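Local coordinates for protein putative hyaluronoglucosaminidase (Clostridium perfringens, PDB 6PWI) that probably hydrolyses terminal N-acetylhexosamine residues of glycans, as a family 84 glycoside hydrolase whose barrel and flanking domains make up this fragment, at residues Ser594-Thr597 / Gly602-Arg605; Ser192-Lys197 / Asn539-Ser544; Ile360-Asp365 / Gln373-Phe378. One frame throughout, in Å; residues are numbered along the deposited sequence.

Contact 1 (Ser594-Thr597 / Gly602-Arg605); sequences SHRT and GQSR
Thr597 and Ser604 face each other as an antiparallel hydrogen-bonded pair, their CA atoms 5.2 Å apart, in the small two-stranded hairpin 597-599/602-604. Two backbone bonds define the pair: Thr597 N gives its hydrogen to Ser604 O over 2.7 Å, and Ser604 N returns one to Thr597 O over 2.8 Å. Both side chains lie on the same face of the sheet, where one water spans the two hydroxyls, 2.8 Å from Thr597 OG1 and 2.6 Å from Ser604 OG. The torsions bring both hydroxyls within reach of the water: Thr597 holds OG1 between its N and its carbonyl carbon (chi1 61°), while Ser604 turns OG opposite its N (chi1 162°).

Next to the pair, side chains cross rather than bond. The amide of Gln603 lies across the base of Arg596, with NE2 3.6 Å from Arg596 CB, and the two chains meet at about a right angle. Arg596 then bends at CG, bringing its NH1 alongside the aliphatic start of Arg605, 3.7 Å from Arg605 CB. What fixes this turn is a bond to its own neighbour: Arg596 NH1 donates to His595 O over 2.6 Å, from above the carbonyl plane but within the guanidinium plane, and NH1 also reaches Arg593 O.

Further out, His595 NE2 bonds Asp555, and Thr597 touches Trp549, so this side of the hairpin lies against helix 540-572; Arg605 NH1 is salt-bridged to Glu607. The chemistry is therefore that of a surface hairpin held by main-chain bonds and one water. The carbonyls of His595 and Arg593 on one guanidinium and Glu607 on the other would be expected to offset the nearness of the two charges.

Contact 2 (Ser192-Lys197 / Asn539-Ser544); sequences SNENRK and NELLKS
Leu541 reaches from the first turn of helix 540-572 to Glu194 and Asn195 in the first turn of helix 193-204, a helix of the (beta/alpha)8 barrel, so that two helix N-termini meet through one leucine. The contact is small, burying 140 Å² in all, and the nearest CA atoms, those of Asn195 and Leu541, remain 8.2 Å apart.

Its buried side is the more firmly held. There Leu541 CD1 lies 3.8 Å from Asn195 OD1, the two side chains sliding past each other in opposite directions. That oxygen is bonded to Gln430, whose own amide oxygen receives Asn539 ND2; a single glutamine thus connects both helix starts beside the leucine.

On the exposed side Glu194 takes part, its carboxylate merely resting on the methyls. Its chain is extended, CG opposite the backbone N (chi1 -164°), which brings the carboxylate obliquely over them: Glu194 CD is 3.7 Å from Leu541 CD1, and Glu194 OE1 is 3.8 Å from Leu541 CD2. No hydrogen bond crosses between the segments, and this half is simple van der Waals contact.

Each helix has its own N-cap residue. Ser192 OG accepts from Asn195 N at 3.2 Å, and at the other N-cap Leu542 N approaches Asn539 OD1 at 3.0 Å from above the plane of the amide carbonyl.

Contact 3 (Ile360-Asp365 / Gln373-Phe378); sequences IMWTGD and QETFEF
Trp362 and Asp365 converge on one hydroxyl, Thr375 OG1, and this polar relay is the centre of the contact. Trp362 NE1 donates to Thr375 OG1 at 3.1 Å with an N-H...O angle of 162°, the oxygen lying at the indole edge near the ring plane. Thr375 OG1 in turn donates to Asp365 OD1 at 2.7 Å, meeting it from above the carboxylate plane. The hydroxyl, set opposite its backbone N (chi1 -157°), thus accepts one bond and gives another, which restrains its rotation and holds the indole N-H.

The apolar contacts flank this relay. Trp362 CZ2 comes within 3.8 Å of Phe378 CD2, the two side chains crossing at about a right angle, and Trp362 CD1 lies 4.1 Å from Phe376 CE1.

The axes of 360-362 and 373-378 approach to 10.9 Å with N-to-C directions 141° apart, as the first half of a beta-alpha-beta unit of the barrel. Strand 359-362 is hydrogen-bonded between strands 328-330 and 387-391; Phe379 packs edge-to-face on Trp362, and Phe376 stacks with Phe418 at the eighth strand.

Overall arrangement
From the N terminus, the 192-197 segment of contact 2 comes first, at the start of helix 193-204 after the first barrel strand. Contact 3 opens and closes next, across seven intervening residues, wholly within the 341-residue span that contact 2 closes when the chain reaches 539-544. Contact 1 follows in series, closing a short hairpin between helix 575-591 and the C-terminal helix 613-623. None of the three cross. Contacts 1 and 2, centres about 19 Å apart, both involve helix 540-572, contact 2 at its first turn and contact 1 against residues further along it. Contact 3 joins a barrel strand to the helix packed outside it; contact 2 ties the barrel to the C-terminal helices.

Contact 1 (Ser594-Thr597 / Gly602-Arg605)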
# COMPACT_ATOMS: atom_id res chain seq x y z
N SER A 594 23.67 -18.01 4.46
CA SER A 594 24.66 -18.03 3.40
C SER A 594 24.23 -17.19 2.19
O SER A 594 25.02 -17.00 1.27
CB SER A 594 24.99 -19.45 3.01
OG SER A 594 23.83 -20.12 2.55
N HIS A 595 22.99 -16.68 2.19
CA HIS A 595 22.39 -16.06 1.02
C HIS A 595 22.65 -14.55 1.00
O HIS A 595 22.94 -13.95 2.04
CB HIS A 595 20.91 -16.41 0.94
CG HIS A 595 20.65 -17.86 1.17
ND1 HIS A 595 20.82 -18.82 0.17
CD2 HIS A 595 20.26 -18.54 2.28
CE1 HIS A 595 20.53 -20.01 0.65
NE2 HIS A 595 20.18 -19.86 1.94
N ARG A 596 22.56 -13.95 -0.19
CA ARG A 596 22.89 -12.54 -0.36
C ARG A 596 21.88 -11.88 -1.29
O ARG A 596 21.45 -12.48 -2.27
CB ARG A 596 24.31 -12.41 -0.94
CG ARG A 596 25.41 -12.85 0.00
CD ARG A 596 25.50 -11.99 1.24
NE ARG A 596 26.54 -12.47 2.14
CZ ARG A 596 26.39 -13.40 3.08
NH1 ARG A 596 25.22 -13.99 3.28
NH2 ARG A 596 27.42 -13.75 3.83
N THR A 597 21.52 -10.63 -0.98
CA THR A 597 20.61 -9.85 -1.81
C THR A 597 21.19 -8.45 -2.02
O THR A 597 21.95 -7.95 -1.20
CB THR A 597 19.20 -9.78 -1.21
OG1 THR A 597 19.24 -9.15 0.07
CG2 THR A 597 18.52 -11.13 -1.12
N GLY A 602 26.14 -2.40 -1.78
CA GLY A 602 26.75 -3.70 -2.00
C GLY A 602 25.75 -4.84 -1.81
O GLY A 602 24.81 -4.98 -2.59
N GLN A 603 25.97 -5.66 -0.77
CA GLN A 603 25.19 -6.87 -0.56
C GLN A 603 24.72 -6.98 0.89
O GLN A 603 25.36 -6.47 1.80
CB GLN A 603 25.99 -8.11 -0.99
CG GLN A 603 25.98 -8.35 -2.49
CD GLN A 603 26.31 -9.78 -2.83
OE1 GLN A 603 27.30 -10.33 -2.34
NE2 GLN A 603 25.49 -10.40 -3.67
N SER A 604 23.58 -7.67 1.07
CA SER A 604 23.00 -7.86 2.39
C SER A 604 22.57 -9.32 2.56
O SER A 604 22.21 -9.99 1.58
CB SER A 604 21.85 -6.90 2.59
OG SER A 604 21.00 -7.31 3.65
N ARG A 605 22.62 -9.80 3.80
CA ARG A 605 22.26 -11.17 4.16
C ARG A 605 20.78 -11.22 4.57
O ARG A 605 20.40 -10.69 5.61
CB ARG A 605 23.19 -11.67 5.27
CG ARG A 605 22.73 -12.93 6.01
CD ARG A 605 23.72 -13.37 7.07
NE ARG A 605 23.88 -12.41 8.16
CZ ARG A 605 23.10 -12.34 9.24
NH1 ARG A 605 22.08 -13.17 9.39
NH2 ARG A 605 23.34 -11.43 10.17
O HOH W 1 18.97 -8.78 2.88

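Contact 2 (Ser192-Lys197 / Asn539-Ser544)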
# COMPACT_ATOMS: atom_id res chain seq x y z
N SER A 192 12.26 -0.23 -10.24
CA SER A 192 12.26 -0.16 -11.69
C SER A 192 10.96 0.46 -12.19
O SER A 192 9.94 0.46 -11.49
CB SER A 192 12.46 -1.53 -12.26
OG SER A 192 11.28 -2.29 -12.09
N ASN A 193 10.98 0.99 -13.42
CA ASN A 193 9.79 1.54 -14.04
C ASN A 193 8.71 0.46 -14.18
O ASN A 193 7.54 0.73 -13.95
CB ASN A 193 10.11 2.27 -15.35
CG ASN A 193 10.95 3.51 -15.14
OD1 ASN A 193 11.03 4.04 -14.03
ND2 ASN A 193 11.58 3.99 -16.20
N GLU A 194 9.11 -0.76 -14.55
CA GLU A 194 8.19 -1.88 -14.62
C GLU A 194 7.40 -1.99 -13.30
O GLU A 194 6.18 -2.14 -13.33
CB GLU A 194 8.95 -3.17 -14.95
CG GLU A 194 8.08 -4.33 -15.41
CD GLU A 194 8.80 -5.61 -15.82
OE1 GLU A 194 10.03 -5.71 -15.58
OE2 GLU A 194 8.14 -6.52 -16.39
N ASN A 195 8.11 -1.91 -12.16
CA ASN A 195 7.53 -2.13 -10.85
C ASN A 195 6.68 -0.95 -10.40
O ASN A 195 5.64 -1.15 -9.77
CB ASN A 195 8.58 -2.49 -9.78
CG ASN A 195 8.87 -3.98 -9.69
OD1 ASN A 195 7.96 -4.81 -9.71
ND2 ASN A 195 10.15 -4.32 -9.56
N ARG A 196 7.11 0.28 -10.72
CA ARG A 196 6.32 1.45 -10.39
C ARG A 196 4.95 1.36 -11.07
O ARG A 196 3.94 1.68 -10.45
CB ARG A 196 7.04 2.74 -10.78
CG ARG A 196 8.15 3.14 -9.81
CD ARG A 196 9.16 4.00 -10.52
NE ARG A 196 10.17 4.55 -9.63
CZ ARG A 196 11.35 5.00 -10.04
NH1 ARG A 196 11.66 4.94 -11.33
NH2 ARG A 196 12.21 5.49 -9.18
N LYS A 197 4.93 0.93 -12.33
CA LYS A 197 3.69 0.80 -13.07
C LYS A 197 2.82 -0.28 -12.43
O LYS A 197 1.61 -0.13 -12.35
CB LYS A 197 3.97 0.50 -14.54
CG LYS A 197 4.58 1.66 -15.31
CD LYS A 197 4.92 1.32 -16.73
CE LYS A 197 5.90 2.31 -17.33
NZ LYS A 197 6.44 1.81 -18.61
N ASN A 539 4.64 -15.01 -11.30
CA ASN A 539 5.11 -13.64 -11.15
C ASN A 539 6.63 -13.61 -10.98
O ASN A 539 7.14 -13.62 -9.86
CB ASN A 539 4.33 -12.95 -10.03
CG ASN A 539 4.74 -11.52 -9.75
OD1 ASN A 539 5.75 -11.02 -10.26
ND2 ASN A 539 3.98 -10.86 -8.90
N GLU A 540 7.34 -13.54 -12.11
CA GLU A 540 8.79 -13.55 -12.15
C GLU A 540 9.39 -12.44 -11.29
O GLU A 540 10.45 -12.62 -10.70
CB GLU A 540 9.31 -13.42 -13.59
CG GLU A 540 8.99 -14.61 -14.47
CD GLU A 540 9.29 -15.97 -13.85
OE1 GLU A 540 10.40 -16.13 -13.27
OE2 GLU A 540 8.41 -16.86 -13.91
N LEU A 541 8.71 -11.30 -11.24
CA LEU A 541 9.22 -10.14 -10.54
C LEU A 541 9.22 -10.39 -9.03
O LEU A 541 10.18 -10.05 -8.35
CB LEU A 541 8.41 -8.89 -10.90
CG LEU A 541 8.71 -8.28 -12.27
CD1 LEU A 541 7.70 -7.20 -12.61
CD2 LEU A 541 10.13 -7.75 -12.34
N LEU A 542 8.14 -11.01 -8.52
CA LEU A 542 8.05 -11.34 -7.11
C LEU A 542 9.04 -12.46 -6.77
O LEU A 542 9.76 -12.37 -5.78
CB LEU A 542 6.60 -11.71 -6.79
CG LEU A 542 6.32 -12.27 -5.39
CD1 LEU A 542 6.67 -11.26 -4.31
CD2 LEU A 542 4.86 -12.70 -5.28
N LYS A 543 9.10 -13.49 -7.63
CA LYS A 543 9.93 -14.65 -7.39
C LYS A 543 11.39 -14.26 -7.18
O LYS A 543 12.01 -14.74 -6.23
CB LYS A 543 9.79 -15.67 -8.52
CG LYS A 543 8.47 -16.42 -8.53
CD LYS A 543 8.48 -17.65 -9.42
CE LYS A 543 7.94 -17.40 -10.81
NZ LYS A 543 7.92 -18.64 -11.61
N SER A 544 11.94 -13.40 -8.05
CA SER A 544 13.36 -13.08 -8.01
C SER A 544 13.66 -12.12 -6.86
O SER A 544 14.74 -12.17 -6.27
CB SER A 544 13.85 -12.55 -9.33
OG SER A 544 13.40 -11.23 -9.53

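Contact 3 (Ile360-Asp365 / Gln373-Phe378)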
# COMPACT_ATOMS: atom_id res chain seq x y z
N ILE A 360 -0.21 19.19 4.51
CA ILE A 360 1.08 19.08 5.17
C ILE A 360 1.20 17.69 5.80
O ILE A 360 0.27 17.21 6.45
CB ILE A 360 1.23 20.23 6.19
CG1 ILE A 360 1.24 21.59 5.50
CG2 ILE A 360 2.45 20.01 7.07
CD1 ILE A 360 0.77 22.75 6.35
N MET A 361 2.35 17.05 5.60
CA MET A 361 2.55 15.67 6.00
C MET A 361 3.21 15.59 7.37
O MET A 361 3.71 16.59 7.89
CB MET A 361 3.40 14.91 4.98
CG MET A 361 2.80 14.92 3.59
SD MET A 361 3.41 13.54 2.60
CE MET A 361 2.34 12.23 3.18
N TRP A 362 3.22 14.38 7.93
CA TRP A 362 3.56 14.11 9.32
C TRP A 362 3.81 12.61 9.44
O TRP A 362 3.06 11.83 8.86
CB TRP A 362 2.37 14.53 10.19
CG TRP A 362 2.59 14.55 11.67
CD1 TRP A 362 1.99 13.76 12.61
CD2 TRP A 362 3.40 15.49 12.40
NE1 TRP A 362 2.38 14.12 13.87
CE2 TRP A 362 3.25 15.17 13.77
CE3 TRP A 362 4.24 16.54 12.03
CZ2 TRP A 362 3.92 15.88 14.76
CZ3 TRP A 362 4.90 17.24 13.01
CH2 TRP A 362 4.73 16.92 14.36
N THR A 363 4.85 12.22 10.18
CA THR A 363 5.13 10.80 10.31
C THR A 363 4.69 10.29 11.68
O THR A 363 4.74 9.08 11.91
CB THR A 363 6.59 10.44 10.00
OG1 THR A 363 7.40 10.84 11.11
CG2 THR A 363 7.09 11.05 8.71
N GLY A 364 4.26 11.20 12.56
CA GLY A 364 3.78 10.85 13.89
C GLY A 364 4.64 11.45 15.01
O GLY A 364 5.24 12.51 14.86
N ASP A 365 4.68 10.74 16.15
CA ASP A 365 5.41 11.19 17.32
C ASP A 365 6.92 11.10 17.08
O ASP A 365 7.68 11.92 17.60
CB ASP A 365 4.99 10.39 18.56
CG ASP A 365 3.73 10.91 19.23
OD1 ASP A 365 3.11 11.87 18.68
OD2 ASP A 365 3.37 10.39 20.31
N GLN A 373 -4.48 8.98 17.69
CA GLN A 373 -5.28 10.19 17.83
C GLN A 373 -4.42 11.32 18.40
O GLN A 373 -4.51 12.46 17.96
CB GLN A 373 -6.53 9.89 18.65
CG GLN A 373 -7.44 11.08 18.89
CD GLN A 373 -8.50 11.28 17.83
OE1 GLN A 373 -8.64 10.49 16.90
NE2 GLN A 373 -9.26 12.35 17.98
N GLU A 374 -3.54 10.98 19.36
CA GLU A 374 -2.79 11.96 20.13
C GLU A 374 -1.81 12.73 19.24
O GLU A 374 -1.69 13.95 19.35
CB GLU A 374 -2.06 11.33 21.32
CG GLU A 374 -2.98 10.87 22.44
CD GLU A 374 -3.74 9.56 22.23
OE1 GLU A 374 -3.35 8.75 21.34
OE2 GLU A 374 -4.74 9.36 22.95
N THR A 375 -1.12 12.01 18.35
CA THR A 375 -0.17 12.64 17.45
C THR A 375 -0.88 13.62 16.51
O THR A 375 -0.31 14.66 16.16
CB THR A 375 0.71 11.62 16.72
OG1 THR A 375 1.89 12.32 16.33
CG2 THR A 375 0.07 10.98 15.51
N PHE A 376 -2.11 13.29 16.10
CA PHE A 376 -2.86 14.14 15.19
C PHE A 376 -3.43 15.34 15.93
O PHE A 376 -3.48 16.44 15.37
CB PHE A 376 -3.88 13.33 14.39
CG PHE A 376 -3.26 12.34 13.43
CD1 PHE A 376 -2.16 12.70 12.67
CD2 PHE A 376 -3.77 11.06 13.29
CE1 PHE A 376 -1.57 11.79 11.80
CE2 PHE A 376 -3.19 10.16 12.41
CZ PHE A 376 -2.08 10.53 11.67
N GLU A 377 -3.82 15.15 17.20
CA GLU A 377 -4.26 16.26 18.04
C GLU A 377 -3.12 17.27 18.18
O GLU A 377 -3.35 18.48 18.13
CB GLU A 377 -4.68 15.78 19.43
CG GLU A 377 -6.07 15.16 19.50
CD GLU A 377 -6.38 14.37 20.77
OE1 GLU A 377 -5.55 14.37 21.71
OE2 GLU A 377 -7.47 13.75 20.81
N PHE A 378 -1.90 16.75 18.36
CA PHE A 378 -0.74 17.61 18.53
C PHE A 378 -0.52 18.42 17.25
O PHE A 378 -0.35 19.64 17.30
CB PHE A 378 0.51 16.82 18.92
CG PHE A 378 1.76 17.67 18.88
CD1 PHE A 378 2.16 18.40 19.98
CD2 PHE A 378 2.49 17.80 17.71
CE1 PHE A 378 3.29 19.20 19.93
CE2 PHE A 378 3.62 18.61 17.66
CZ PHE A 378 4.02 19.30 18.77